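Amino acid adenylation domain-containing protein (Bacillus stratosphericus LAMA 585, PDB 6ULY) probably activates an alpha-keto acid as its acyl adenylate, serving as the adenylation domain of a nonribosomal peptide synthetase module that builds depsipeptides. Local coordinates at residues 32-35 / 41-44; 59-64 / 160-165; 205-210 / 326-331; 333-338 / 419-424. All blocks are in the same frame, centred on the assembly; numbering follows the deposited sequence.

Contact 1: 32-35 / 41-44; sequences LTYI and ELTQ
Strands 32-35 and 41-44 pair as an antiparallel hairpin at the margin of the large mixed sheet, with 41-44 on the sheet's outermost strand within this chain. Leu32 and Gln44 form one hydrogen-bonded pair and Tyr34 and Leu42 the next; in the latter, Tyr34 N reaches Leu42 O at 2.7 Å in a nearly straight bond (173°).

On the face carrying Leu32, Tyr34, Leu42 and Gln44, one side-chain bond is added to the ladder: Tyr34 OH donates to Gln44 OE1 at 2.7 Å. With CG anti to the backbone N (chi1 -176°) and the chain extended beyond it, Gln44 carries OE1 to the hydroxyl; its CB lies in the ring plane, at the edge. Ring and amide planes are 62° apart. The amide's other end, NE2, is held by Asp52 and Thr83, which together with Tyr34 fixes the flip of the group. Leu42 CD2 touches Tyr34 CD2 at 4.0 Å, and His79 meets the ring edge-to-face.

On the other face, Thr33 CG2 packs on Thr43 CG2 (3.6 Å) and on the carboxylate carbon of Glu41, whose OE1 bonds Tyr263. Strand 31-35 also runs parallel to strand 240-243, so this is a beta hairpin whose second strand edges the mixed sheet of the AMP-binding fold.

Contact 2: 59-64 / 160-165; sequences GLRALG and ERDTAA. With SO4 (sulfate ion), chain G; SO4 (sulfate ion), chain H.
The guanidinium of Arg61 meets the 160-165 loop with its edge: Asp162 and the carbonyl of Ala164 both lie near its plane. NH1 and NH2 close end-on around a single acceptor, Ala164 O, at 2.8 Å from NH1 and 2.9 Å from NH2. The NH2 bond runs nearly along the C=O axis, whereas NH1 comes in at a wider slant. NH1 also forms a salt bridge with Asp162, 2.9 Å from OD1, and its hydrogen bond goes to OD2 from above the carboxylate plane, the two flat groups being turned 60° to each other. The arginine chain, extended from CG to NE, crosses Asp162 at about a right angle.

Asp162 is itself steadied from within the loop. Its OD1 accepts from Ala164 N at 3.1 Å, an Asx turn, which probably helps hold the Ala164 carbonyl toward the arginine.

Next door, Arg161 N donates to O1 of one sulfate (chain G) at 2.9 Å, while a second sulfate (chain H) lies at the edge of its guanidinium with weak bonds; both ions probably come from the crystallisation liquor. NH2 of Arg161 also forms a salt bridge with Glu54.

Arg61 sits in the last turn of helix 46-62, which ends in a Schellman motif at Gly64. The loop, between strands 150-152 and 173-178, lies along this helix at the surface, touching Leu57 and Thr58, while Ala165 reaches Leu90 of helix 78-91.

Contact 3: 205-210 / 326-331; sequences AANQFT and VIRPAF. With QA7 (5'-O-{(S)-hydroxy[(4-methyl-2-oxopentanoyl)oxy]phosphoryl}adenosine), chain C.
Arg328 reaches from strand 327-333 to Asn207 at the end of helix 193-207, a buried contact in the AMP-binding fold of the ANL superfamily between a central sheet strand and a helix. Coming to it from the start of the second segment, Val326 and Ile327 turn their side chains to Leu314 of helix 307-317, with Ile327 also meeting Ile310 and Phe313.

At Arg328 the chain runs extended from CG to NE and slides past Asn207 in the opposite direction, bringing NH1 within 4.4 Å of Phe209 CE1. Asn207 CB lies on one face of that ring, over its centre, 3.3 Å from the plane; Lys267 makes a cation-pi contact with the ring. Asn207 ND2 bonds Thr203 O one turn back in the helix, which sets the amide so that OD1 faces the arginine.

Pro329 packs on Ile346 and Leu383. Ala330 then turns its backbone to the bound keto acyl adenylate: its O accepts from N24, the adenine amino group, at 2.7 Å. Phe331 follows, with the ligand at its ring edge and CD1 3.7 Å from N17.

Back at Arg328, NH1 donates a hydrogen bond to Asn207 OD1 at 3.0 Å, on a lone pair in the carbonyl plane, with amide and guanidinium only 5° from coplanar.

Contact 4: 333-338 / 419-424; sequences MSEISS and KGYYRN. With QA7 (5'-O-{(S)-hydroxy[(4-methyl-2-oxopentanoyl)oxy]phosphoryl}adenosine), chain C.
Between Glu335 and Tyr421 the two backbones stay well apart, Glu335 CA and Gly420 CA being 7.6 Å from each other, with 333-338 a tight turn around a short 3-10 segment and 421-424 a type II beta turn. The gap is bridged by two side chains. Tyr421 OH donates to Glu335 OE2 at 2.6 Å, the oxygen lying in the plane of the ring at its edge and the hydroxyl reaching it on the anti side, 17° out of the carboxylate plane. The two flat groups are turned 78° to each other. In Glu335 the bend at chi2 (90°) swings the carboxylate to the hydroxyl, while CG itself lies 3.5 Å from Tyr421 OH. The other oxygen, OE1, takes a bond from Ser334 OG at 3.1 Å, from above the carboxylate plane, so both ends of the buried group have a partner.

Met333 O accepts from Ile336 N and Ser338 N, which come from opposite faces of its plane; with Ser337 and Ser338 both facing Met333, this is a G1 beta bulge joining strands 327-333 and 338-342. The loop forms part of the adenylate pocket of this ANL-superfamily domain: Ser334 N donates to the phosphate oxygen O29 of the ligand at 2.9 Å, and Ser338 CA comes 3.3 Å from O31 of the keto acyl part. Glu335 directly follows Ser334, whose amide holds the phosphate.

On the far side, Asn424 is the N-cap of helix 425-431, and Arg423 NH1 forms a salt bridge with Asp425 of the second subunit.

Overall arrangement
Contacts 3 and 4 adjoin in the sequence through strand 327-333 and both touch the keto acyl adenylate: 326-331 meets the adenine end, and 333-338 the phosphate and acyl end, with Asp442 also bonded to the ligand. Their centres are 23 Å apart. Contact 1 lies at the margin of the same mixed sheet that carries strand 327-333; its centre is 24 Å from that of contact 3, and the nearest atoms are about 13 Å apart. Contact 2, on the surface, follows contact 1 closely in the chain, since strand 41-45 leads straight into helix 46-62, yet their centres are 24 Å apart. Its centre lies 37 Å from that of contact 3.

Contact 1: 32-35 / 41-44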
# COMPACT_ATOMS: atom_id res chain seq x y z
N LEU A 32 5.19 -37.09 -13.39
CA LEU A 32 5.91 -35.86 -13.70
C LEU A 32 7.20 -36.16 -14.44
O LEU A 32 7.83 -37.21 -14.24
CB LEU A 32 6.23 -35.09 -12.41
CG LEU A 32 5.02 -34.63 -11.60
CD1 LEU A 32 5.04 -35.22 -10.20
CD2 LEU A 32 4.97 -33.10 -11.55
N THR A 33 7.59 -35.23 -15.31
CA THR A 33 8.88 -35.26 -15.98
C THR A 33 9.51 -33.88 -15.86
O THR A 33 8.93 -32.90 -16.34
CB THR A 33 8.76 -35.68 -17.44
OG1 THR A 33 7.69 -36.62 -17.59
CG2 THR A 33 10.05 -36.33 -17.91
N TYR A 34 10.67 -33.81 -15.22
CA TYR A 34 11.39 -32.56 -15.01
C TYR A 34 12.49 -32.42 -16.05
O TYR A 34 13.37 -33.29 -16.15
CB TYR A 34 11.97 -32.52 -13.60
CG TYR A 34 10.94 -32.78 -12.53
CD1 TYR A 34 10.18 -31.74 -12.01
CD2 TYR A 34 10.73 -34.06 -12.03
CE1 TYR A 34 9.23 -31.97 -11.04
CE2 TYR A 34 9.79 -34.30 -11.05
CZ TYR A 34 9.04 -33.24 -10.55
OH TYR A 34 8.10 -33.46 -9.58
N ILE A 35 12.44 -31.34 -16.82
CA ILE A 35 13.43 -31.11 -17.86
C ILE A 35 14.71 -30.59 -17.23
O ILE A 35 14.68 -29.70 -16.37
CB ILE A 35 12.90 -30.12 -18.91
CG1 ILE A 35 11.60 -30.66 -19.52
CG2 ILE A 35 13.96 -29.86 -19.99
CD1 ILE A 35 11.08 -29.87 -20.71
N GLU A 41 16.31 -35.66 -18.95
CA GLU A 41 15.11 -35.41 -18.18
C GLU A 41 15.11 -36.31 -16.96
O GLU A 41 15.81 -37.33 -16.92
CB GLU A 41 13.84 -35.65 -19.02
CG GLU A 41 13.51 -37.12 -19.23
CD GLU A 41 12.57 -37.35 -20.40
OE1 GLU A 41 12.27 -36.37 -21.12
OE2 GLU A 41 12.14 -38.50 -20.60
N LEU A 42 14.33 -35.92 -15.95
CA LEU A 42 14.18 -36.69 -14.72
C LEU A 42 12.70 -37.00 -14.54
O LEU A 42 11.87 -36.08 -14.46
CB LEU A 42 14.73 -35.91 -13.53
CG LEU A 42 14.92 -36.67 -12.21
CD1 LEU A 42 15.95 -35.97 -11.35
CD2 LEU A 42 13.61 -36.82 -11.45
N THR A 43 12.36 -38.29 -14.50
CA THR A 43 10.97 -38.72 -14.38
C THR A 43 10.64 -39.04 -12.93
O THR A 43 11.51 -39.43 -12.14
CB THR A 43 10.69 -39.95 -15.25
OG1 THR A 43 11.52 -41.03 -14.83
CG2 THR A 43 10.93 -39.64 -16.72
N GLN A 44 9.36 -38.88 -12.60
CA GLN A 44 8.86 -39.17 -11.25
C GLN A 44 7.37 -39.47 -11.40
O GLN A 44 6.55 -38.55 -11.44
CB GLN A 44 9.10 -38.00 -10.30
CG GLN A 44 8.68 -38.26 -8.86
CD GLN A 44 8.56 -36.98 -8.05
OE1 GLN A 44 8.11 -35.96 -8.55
NE2 GLN A 44 8.98 -37.03 -6.78

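Contact 2: 59-64 / 160-165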
# COMPACT_ATOMS: atom_id res chain seq x y z
N GLY A 59 11.57 -36.90 7.25
CA GLY A 59 12.51 -35.89 7.72
C GLY A 59 11.82 -34.70 8.35
O GLY A 59 12.28 -34.18 9.37
N LEU A 60 10.70 -34.26 7.77
CA LEU A 60 9.98 -33.12 8.33
C LEU A 60 9.48 -33.43 9.74
O LEU A 60 9.61 -32.60 10.65
CB LEU A 60 8.81 -32.73 7.43
CG LEU A 60 9.19 -32.26 6.02
CD1 LEU A 60 7.95 -31.92 5.21
CD2 LEU A 60 10.13 -31.06 6.08
N ARG A 61 8.93 -34.63 9.95
CA ARG A 61 8.50 -35.00 11.29
C ARG A 61 9.69 -35.18 12.22
O ARG A 61 9.57 -34.93 13.43
CB ARG A 61 7.66 -36.28 11.23
CG ARG A 61 6.22 -36.03 10.80
CD ARG A 61 5.44 -37.30 10.58
NE ARG A 61 4.02 -37.02 10.37
CZ ARG A 61 3.16 -37.86 9.80
NH1 ARG A 61 3.56 -39.05 9.37
NH2 ARG A 61 1.89 -37.51 9.66
N ALA A 62 10.85 -35.58 11.69
CA ALA A 62 12.05 -35.65 12.51
C ALA A 62 12.47 -34.27 13.00
O ALA A 62 13.09 -34.15 14.06
CB ALA A 62 13.18 -36.30 11.73
N LEU A 63 12.15 -33.22 12.24
CA LEU A 63 12.46 -31.85 12.63
C LEU A 63 11.40 -31.25 13.54
O LEU A 63 11.52 -30.08 13.92
CB LEU A 63 12.64 -30.98 11.39
CG LEU A 63 13.81 -31.40 10.50
CD1 LEU A 63 13.80 -30.67 9.17
CD2 LEU A 63 15.13 -31.17 11.22
N GLY A 64 10.36 -32.01 13.89
CA GLY A 64 9.37 -31.56 14.85
C GLY A 64 8.10 -31.01 14.26
O GLY A 64 7.24 -30.54 15.03
N GLU A 160 13.45 -43.51 4.96
CA GLU A 160 12.33 -44.44 4.92
C GLU A 160 11.03 -43.68 4.70
O GLU A 160 10.87 -42.54 5.13
CB GLU A 160 12.25 -45.22 6.23
CG GLU A 160 12.27 -46.73 6.06
CD GLU A 160 11.95 -47.46 7.36
OE1 GLU A 160 10.95 -47.12 8.01
OE2 GLU A 160 12.72 -48.38 7.72
N ARG A 161 10.09 -44.33 4.01
CA ARG A 161 8.79 -43.72 3.78
C ARG A 161 7.98 -43.70 5.07
O ARG A 161 7.92 -44.70 5.79
CB ARG A 161 8.03 -44.49 2.69
CG ARG A 161 8.63 -44.35 1.31
CD ARG A 161 7.83 -45.11 0.26
NE ARG A 161 7.84 -46.56 0.47
CZ ARG A 161 6.80 -47.28 0.89
NH1 ARG A 161 6.93 -48.59 1.05
NH2 ARG A 161 5.63 -46.71 1.16
N ASP A 162 7.37 -42.55 5.36
CA ASP A 162 6.42 -42.41 6.45
C ASP A 162 5.03 -42.53 5.85
O ASP A 162 4.56 -41.61 5.17
CB ASP A 162 6.60 -41.08 7.17
CG ASP A 162 5.85 -41.02 8.48
OD1 ASP A 162 4.76 -41.62 8.57
OD2 ASP A 162 6.34 -40.36 9.43
N THR A 163 4.37 -43.67 6.08
CA THR A 163 3.10 -43.98 5.45
C THR A 163 1.90 -43.51 6.26
O THR A 163 0.76 -43.78 5.85
CB THR A 163 2.99 -45.49 5.22
OG1 THR A 163 2.99 -46.17 6.49
CG2 THR A 163 4.16 -46.00 4.38
N ALA A 164 2.11 -42.83 7.38
CA ALA A 164 1.02 -42.39 8.24
C ALA A 164 0.62 -40.97 7.84
O ALA A 164 1.14 -39.99 8.38
CB ALA A 164 1.43 -42.47 9.70
N ALA A 165 -0.30 -40.86 6.89
CA ALA A 165 -0.77 -39.56 6.43
C ALA A 165 -1.77 -38.98 7.43
O ALA A 165 -2.73 -39.65 7.82
CB ALA A 165 -1.42 -39.68 5.05
S SO4 G . 10.99 -47.63 2.06
O1 SO4 G . 9.90 -46.84 2.52
O2 SO4 G . 12.22 -46.92 2.29
O3 SO4 G . 11.01 -48.86 2.83
O4 SO4 G . 10.82 -47.89 0.64
S SO4 H . 3.17 -49.63 1.93
O1 SO4 H . 2.15 -50.45 2.54
O2 SO4 H . 2.64 -48.33 1.64
O3 SO4 H . 4.29 -49.48 2.85
O4 SO4 H . 3.57 -50.24 0.70

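Contact 3: 205-210 / 326-331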
# COMPACT_ATOMS: atom_id res chain seq x y z
N ALA A 205 -13.82 -28.97 -15.74
CA ALA A 205 -15.09 -29.07 -16.45
C ALA A 205 -15.17 -28.06 -17.59
O ALA A 205 -15.68 -28.38 -18.67
CB ALA A 205 -16.25 -28.86 -15.48
N ALA A 206 -14.70 -26.83 -17.37
CA ALA A 206 -14.79 -25.81 -18.41
C ALA A 206 -13.87 -26.13 -19.58
O ALA A 206 -14.23 -25.90 -20.74
CB ALA A 206 -14.46 -24.44 -17.82
N ASN A 207 -12.68 -26.65 -19.30
CA ASN A 207 -11.71 -26.96 -20.35
C ASN A 207 -11.81 -28.39 -20.85
O ASN A 207 -11.16 -28.72 -21.85
CB ASN A 207 -10.29 -26.71 -19.84
CG ASN A 207 -10.00 -25.25 -19.62
OD1 ASN A 207 -9.72 -24.52 -20.57
ND2 ASN A 207 -10.06 -24.81 -18.37
N GLN A 208 -12.58 -29.25 -20.19
CA GLN A 208 -12.68 -30.66 -20.56
C GLN A 208 -11.32 -31.34 -20.46
O GLN A 208 -10.97 -32.19 -21.28
CB GLN A 208 -13.29 -30.82 -21.95
CG GLN A 208 -14.71 -30.28 -22.07
CD GLN A 208 -15.28 -30.41 -23.47
OE1 GLN A 208 -15.39 -31.52 -24.00
NE2 GLN A 208 -15.64 -29.29 -24.08
N PHE A 209 -10.54 -30.95 -19.46
CA PHE A 209 -9.28 -31.62 -19.20
C PHE A 209 -9.52 -33.09 -18.88
O PHE A 209 -10.56 -33.46 -18.32
CB PHE A 209 -8.53 -30.94 -18.05
CG PHE A 209 -8.01 -29.57 -18.38
CD1 PHE A 209 -7.63 -29.23 -19.67
CD2 PHE A 209 -7.90 -28.61 -17.38
CE1 PHE A 209 -7.15 -27.97 -19.96
CE2 PHE A 209 -7.43 -27.34 -17.67
CZ PHE A 209 -7.05 -27.03 -18.96
N THR A 210 -8.56 -33.93 -19.25
CA THR A 210 -8.69 -35.37 -19.10
C THR A 210 -7.35 -35.97 -18.72
O THR A 210 -6.30 -35.32 -18.78
CB THR A 210 -9.20 -36.02 -20.40
OG1 THR A 210 -8.31 -35.68 -21.47
CG2 THR A 210 -10.60 -35.54 -20.73
N VAL A 326 -5.99 -22.67 -30.31
CA VAL A 326 -5.46 -23.22 -29.07
C VAL A 326 -5.32 -22.18 -27.96
O VAL A 326 -5.25 -22.55 -26.79
CB VAL A 326 -4.10 -23.90 -29.30
CG1 VAL A 326 -4.20 -24.95 -30.39
CG2 VAL A 326 -3.03 -22.85 -29.65
N ILE A 327 -5.25 -20.90 -28.30
CA ILE A 327 -4.98 -19.87 -27.30
C ILE A 327 -6.27 -19.56 -26.55
O ILE A 327 -7.27 -19.15 -27.15
CB ILE A 327 -4.41 -18.60 -27.95
CG1 ILE A 327 -2.93 -18.81 -28.30
CG2 ILE A 327 -4.59 -17.40 -27.01
CD1 ILE A 327 -2.28 -17.63 -28.98
N ARG A 328 -6.24 -19.76 -25.24
CA ARG A 328 -7.40 -19.54 -24.38
C ARG A 328 -7.09 -18.44 -23.37
O ARG A 328 -6.44 -18.70 -22.35
CB ARG A 328 -7.80 -20.83 -23.67
CG ARG A 328 -8.13 -21.95 -24.64
CD ARG A 328 -8.69 -23.17 -23.94
NE ARG A 328 -8.70 -24.32 -24.84
CZ ARG A 328 -8.98 -25.57 -24.46
NH1 ARG A 328 -9.29 -25.83 -23.20
NH2 ARG A 328 -8.96 -26.55 -25.35
N PRO A 329 -7.51 -17.20 -23.62
CA PRO A 329 -7.37 -16.16 -22.59
C PRO A 329 -8.05 -16.58 -21.30
O PRO A 329 -9.09 -17.25 -21.31
CB PRO A 329 -8.04 -14.94 -23.22
CG PRO A 329 -7.95 -15.17 -24.69
CD PRO A 329 -8.04 -16.66 -24.89
N ALA A 330 -7.45 -16.19 -20.18
CA ALA A 330 -8.00 -16.54 -18.87
C ALA A 330 -7.62 -15.47 -17.86
O ALA A 330 -6.62 -14.76 -18.03
CB ALA A 330 -7.50 -17.91 -18.41
N PHE A 331 -8.43 -15.36 -16.81
CA PHE A 331 -8.17 -14.43 -15.72
C PHE A 331 -8.40 -15.13 -14.39
O PHE A 331 -9.27 -16.00 -14.27
CB PHE A 331 -9.06 -13.18 -15.81
CG PHE A 331 -9.42 -12.60 -14.46
CD1 PHE A 331 -8.54 -11.77 -13.79
CD2 PHE A 331 -10.63 -12.89 -13.87
CE1 PHE A 331 -8.86 -11.24 -12.56
CE2 PHE A 331 -10.96 -12.37 -12.64
CZ PHE A 331 -10.08 -11.55 -11.98
C01 QA7 C . -5.12 -17.19 -15.14
C02 QA7 C . -4.06 -17.15 -14.12
C03 QA7 C . -4.11 -18.40 -13.27
C04 QA7 C . -4.22 -15.83 -13.44
C05 QA7 C . -4.03 -15.78 -11.95
C06 QA7 C . -3.10 -14.77 -11.37
C10 QA7 C . -3.94 -11.63 -10.14
C11 QA7 C . -4.06 -10.44 -10.81
C12 QA7 C . -5.60 -10.14 -11.08
C13 QA7 C . -5.59 -9.46 -12.10
C14 QA7 C . -4.25 -9.87 -12.96
C16 QA7 C . -4.74 -11.92 -14.08
C18 QA7 C . -5.37 -11.24 -16.00
C19 QA7 C . -5.80 -11.04 -17.31
C21 QA7 C . -5.62 -8.83 -17.04
C23 QA7 C . -5.07 -10.17 -15.27
N15 QA7 C . -4.67 -10.62 -14.08
N17 QA7 C . -5.17 -12.32 -15.24
N20 QA7 C . -5.92 -9.85 -17.77
N22 QA7 C . -5.21 -8.96 -15.83
N24 QA7 C . -6.13 -12.15 -18.09
O07 QA7 C . -2.98 -14.58 -10.04
O09 QA7 C . -2.63 -11.93 -9.84
O25 QA7 C . -3.51 -10.54 -12.20
O26 QA7 C . -5.42 -8.04 -11.90
O27 QA7 C . -6.37 -9.51 -9.96
O28 QA7 C . -0.93 -13.68 -9.20
O29 QA7 C . -2.76 -13.38 -7.96
O30 QA7 C . -2.48 -14.15 -12.08
O31 QA7 C . -4.63 -16.47 -11.29
P08 QA7 C . -2.30 -13.36 -9.28

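Contact 4: 333-338 / 419-424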
# COMPACT_ATOMS: atom_id res chain seq x y z
N MET A 333 -7.01 -14.96 -9.82
CA MET A 333 -6.22 -14.36 -8.76
C MET A 333 -5.85 -15.46 -7.77
O MET A 333 -6.57 -16.45 -7.63
CB MET A 333 -6.98 -13.24 -8.02
CG MET A 333 -7.70 -12.25 -8.92
SD MET A 333 -8.66 -11.03 -7.99
CE MET A 333 -7.35 -10.21 -7.07
N SER A 334 -4.73 -15.26 -7.08
CA SER A 334 -4.36 -16.19 -6.02
C SER A 334 -5.48 -16.32 -5.00
O SER A 334 -5.73 -17.41 -4.48
CB SER A 334 -3.06 -15.74 -5.36
OG SER A 334 -3.27 -14.56 -4.61
N GLU A 335 -6.18 -15.21 -4.71
CA GLU A 335 -7.24 -15.22 -3.71
C GLU A 335 -8.43 -16.08 -4.11
O GLU A 335 -9.24 -16.44 -3.24
CB GLU A 335 -7.73 -13.80 -3.43
CG GLU A 335 -6.73 -12.91 -2.71
CD GLU A 335 -5.83 -12.15 -3.67
OE1 GLU A 335 -5.66 -12.60 -4.82
OE2 GLU A 335 -5.30 -11.10 -3.26
N ILE A 336 -8.57 -16.41 -5.39
CA ILE A 336 -9.69 -17.22 -5.87
C ILE A 336 -9.17 -18.49 -6.53
O ILE A 336 -9.84 -19.07 -7.39
CB ILE A 336 -10.59 -16.40 -6.82
CG1 ILE A 336 -9.79 -15.89 -8.02
CG2 ILE A 336 -11.22 -15.21 -6.08
CD1 ILE A 336 -10.59 -15.03 -8.97
N SER A 337 -7.97 -18.92 -6.13
CA SER A 337 -7.40 -20.22 -6.51
C SER A 337 -7.06 -20.32 -8.00
O SER A 337 -7.14 -21.40 -8.58
CB SER A 337 -8.34 -21.36 -6.12
OG SER A 337 -8.55 -21.39 -4.72
N SER A 338 -6.66 -19.20 -8.60
CA SER A 338 -6.19 -19.13 -9.99
C SER A 338 -7.36 -18.77 -10.92
O SER A 338 -8.19 -17.93 -10.57
CB SER A 338 -5.48 -20.43 -10.42
OG SER A 338 -6.36 -21.44 -10.90
N LYS A 419 -9.59 -18.60 2.37
CA LYS A 419 -10.06 -18.31 3.72
C LYS A 419 -9.85 -16.84 4.07
O LYS A 419 -10.61 -16.28 4.86
CB LYS A 419 -9.34 -19.18 4.75
CG LYS A 419 -9.60 -20.67 4.65
CD LYS A 419 -9.06 -21.36 5.89
CE LYS A 419 -9.17 -22.87 5.79
NZ LYS A 419 -8.67 -23.53 7.03
N GLY A 420 -8.83 -16.22 3.49
CA GLY A 420 -8.50 -14.84 3.78
C GLY A 420 -7.01 -14.63 3.91
O GLY A 420 -6.23 -15.59 3.92
N TYR A 421 -6.59 -13.37 3.98
CA TYR A 421 -5.20 -13.06 4.24
C TYR A 421 -4.86 -13.40 5.69
O TYR A 421 -5.61 -13.09 6.61
CB TYR A 421 -4.92 -11.58 3.98
CG TYR A 421 -5.27 -11.11 2.59
CD1 TYR A 421 -4.64 -11.64 1.47
CD2 TYR A 421 -6.23 -10.13 2.39
CE1 TYR A 421 -4.95 -11.21 0.20
CE2 TYR A 421 -6.56 -9.69 1.12
CZ TYR A 421 -5.92 -10.24 0.03
OH TYR A 421 -6.24 -9.80 -1.23
N TYR A 422 -3.71 -14.04 5.87
CA TYR A 422 -3.33 -14.54 7.19
C TYR A 422 -3.02 -13.38 8.12
O TYR A 422 -2.25 -12.47 7.78
CB TYR A 422 -2.12 -15.47 7.06
CG TYR A 422 -1.72 -16.19 8.33
CD1 TYR A 422 -2.62 -17.01 9.01
CD2 TYR A 422 -0.43 -16.07 8.83
CE1 TYR A 422 -2.25 -17.67 10.16
CE2 TYR A 422 -0.05 -16.73 9.98
CZ TYR A 422 -0.96 -17.53 10.64
OH TYR A 422 -0.56 -18.17 11.79
N ARG A 423 -3.63 -13.40 9.31
CA ARG A 423 -3.33 -12.44 10.37
C ARG A 423 -3.56 -11.00 9.91
O ARG A 423 -2.78 -10.10 10.23
CB ARG A 423 -1.89 -12.64 10.87
CG ARG A 423 -1.66 -13.99 11.56
CD ARG A 423 -1.15 -13.80 12.98
NE ARG A 423 0.30 -13.71 13.03
CZ ARG A 423 0.99 -13.08 13.98
NH1 ARG A 423 0.36 -12.46 14.97
NH2 ARG A 423 2.31 -13.07 13.94
N ASN A 424 -4.65 -10.78 9.18
CA ASN A 424 -4.95 -9.42 8.73
C ASN A 424 -6.47 -9.29 8.53
O ASN A 424 -6.98 -9.26 7.41
CB ASN A 424 -4.20 -9.07 7.45
CG ASN A 424 -4.26 -7.59 7.14
OD1 ASN A 424 -5.18 -6.90 7.57
ND2 ASN A 424 -3.28 -7.10 6.40
C01 QA7 C . -5.12 -17.19 -15.14
C02 QA7 C . -4.06 -17.15 -14.12
C03 QA7 C . -4.11 -18.40 -13.27
C04 QA7 C . -4.22 -15.83 -13.44
C05 QA7 C . -4.03 -15.78 -11.95
C06 QA7 C . -3.10 -14.77 -11.37
C10 QA7 C . -3.94 -11.63 -10.14
C11 QA7 C . -4.06 -10.44 -10.81
C12 QA7 C . -5.60 -10.14 -11.08
C13 QA7 C . -5.59 -9.46 -12.10
C14 QA7 C . -4.25 -9.87 -12.96
C16 QA7 C . -4.74 -11.92 -14.08
C18 QA7 C . -5.37 -11.24 -16.00
C19 QA7 C . -5.80 -11.04 -17.31
C21 QA7 C . -5.62 -8.83 -17.04
C23 QA7 C . -5.07 -10.17 -15.27
N15 QA7 C . -4.67 -10.62 -14.08
N17 QA7 C . -5.17 -12.32 -15.24
N20 QA7 C . -5.92 -9.85 -17.77
N22 QA7 C . -5.21 -8.96 -15.83
N24 QA7 C . -6.13 -12.15 -18.09
O07 QA7 C . -2.98 -14.58 -10.04
O09 QA7 C . -2.63 -11.93 -9.84
O25 QA7 C . -3.51 -10.54 -12.20
O26 QA7 C . -5.42 -8.04 -11.90
O27 QA7 C . -6.37 -9.51 -9.96
O28 QA7 C . -0.93 -13.68 -9.20
O29 QA7 C . -2.76 -13.38 -7.96
O30 QA7 C . -2.48 -14.15 -12.08
O31 QA7 C . -4.63 -16.47 -11.29
P08 QA7 C . -2.30 -13.36 -9.28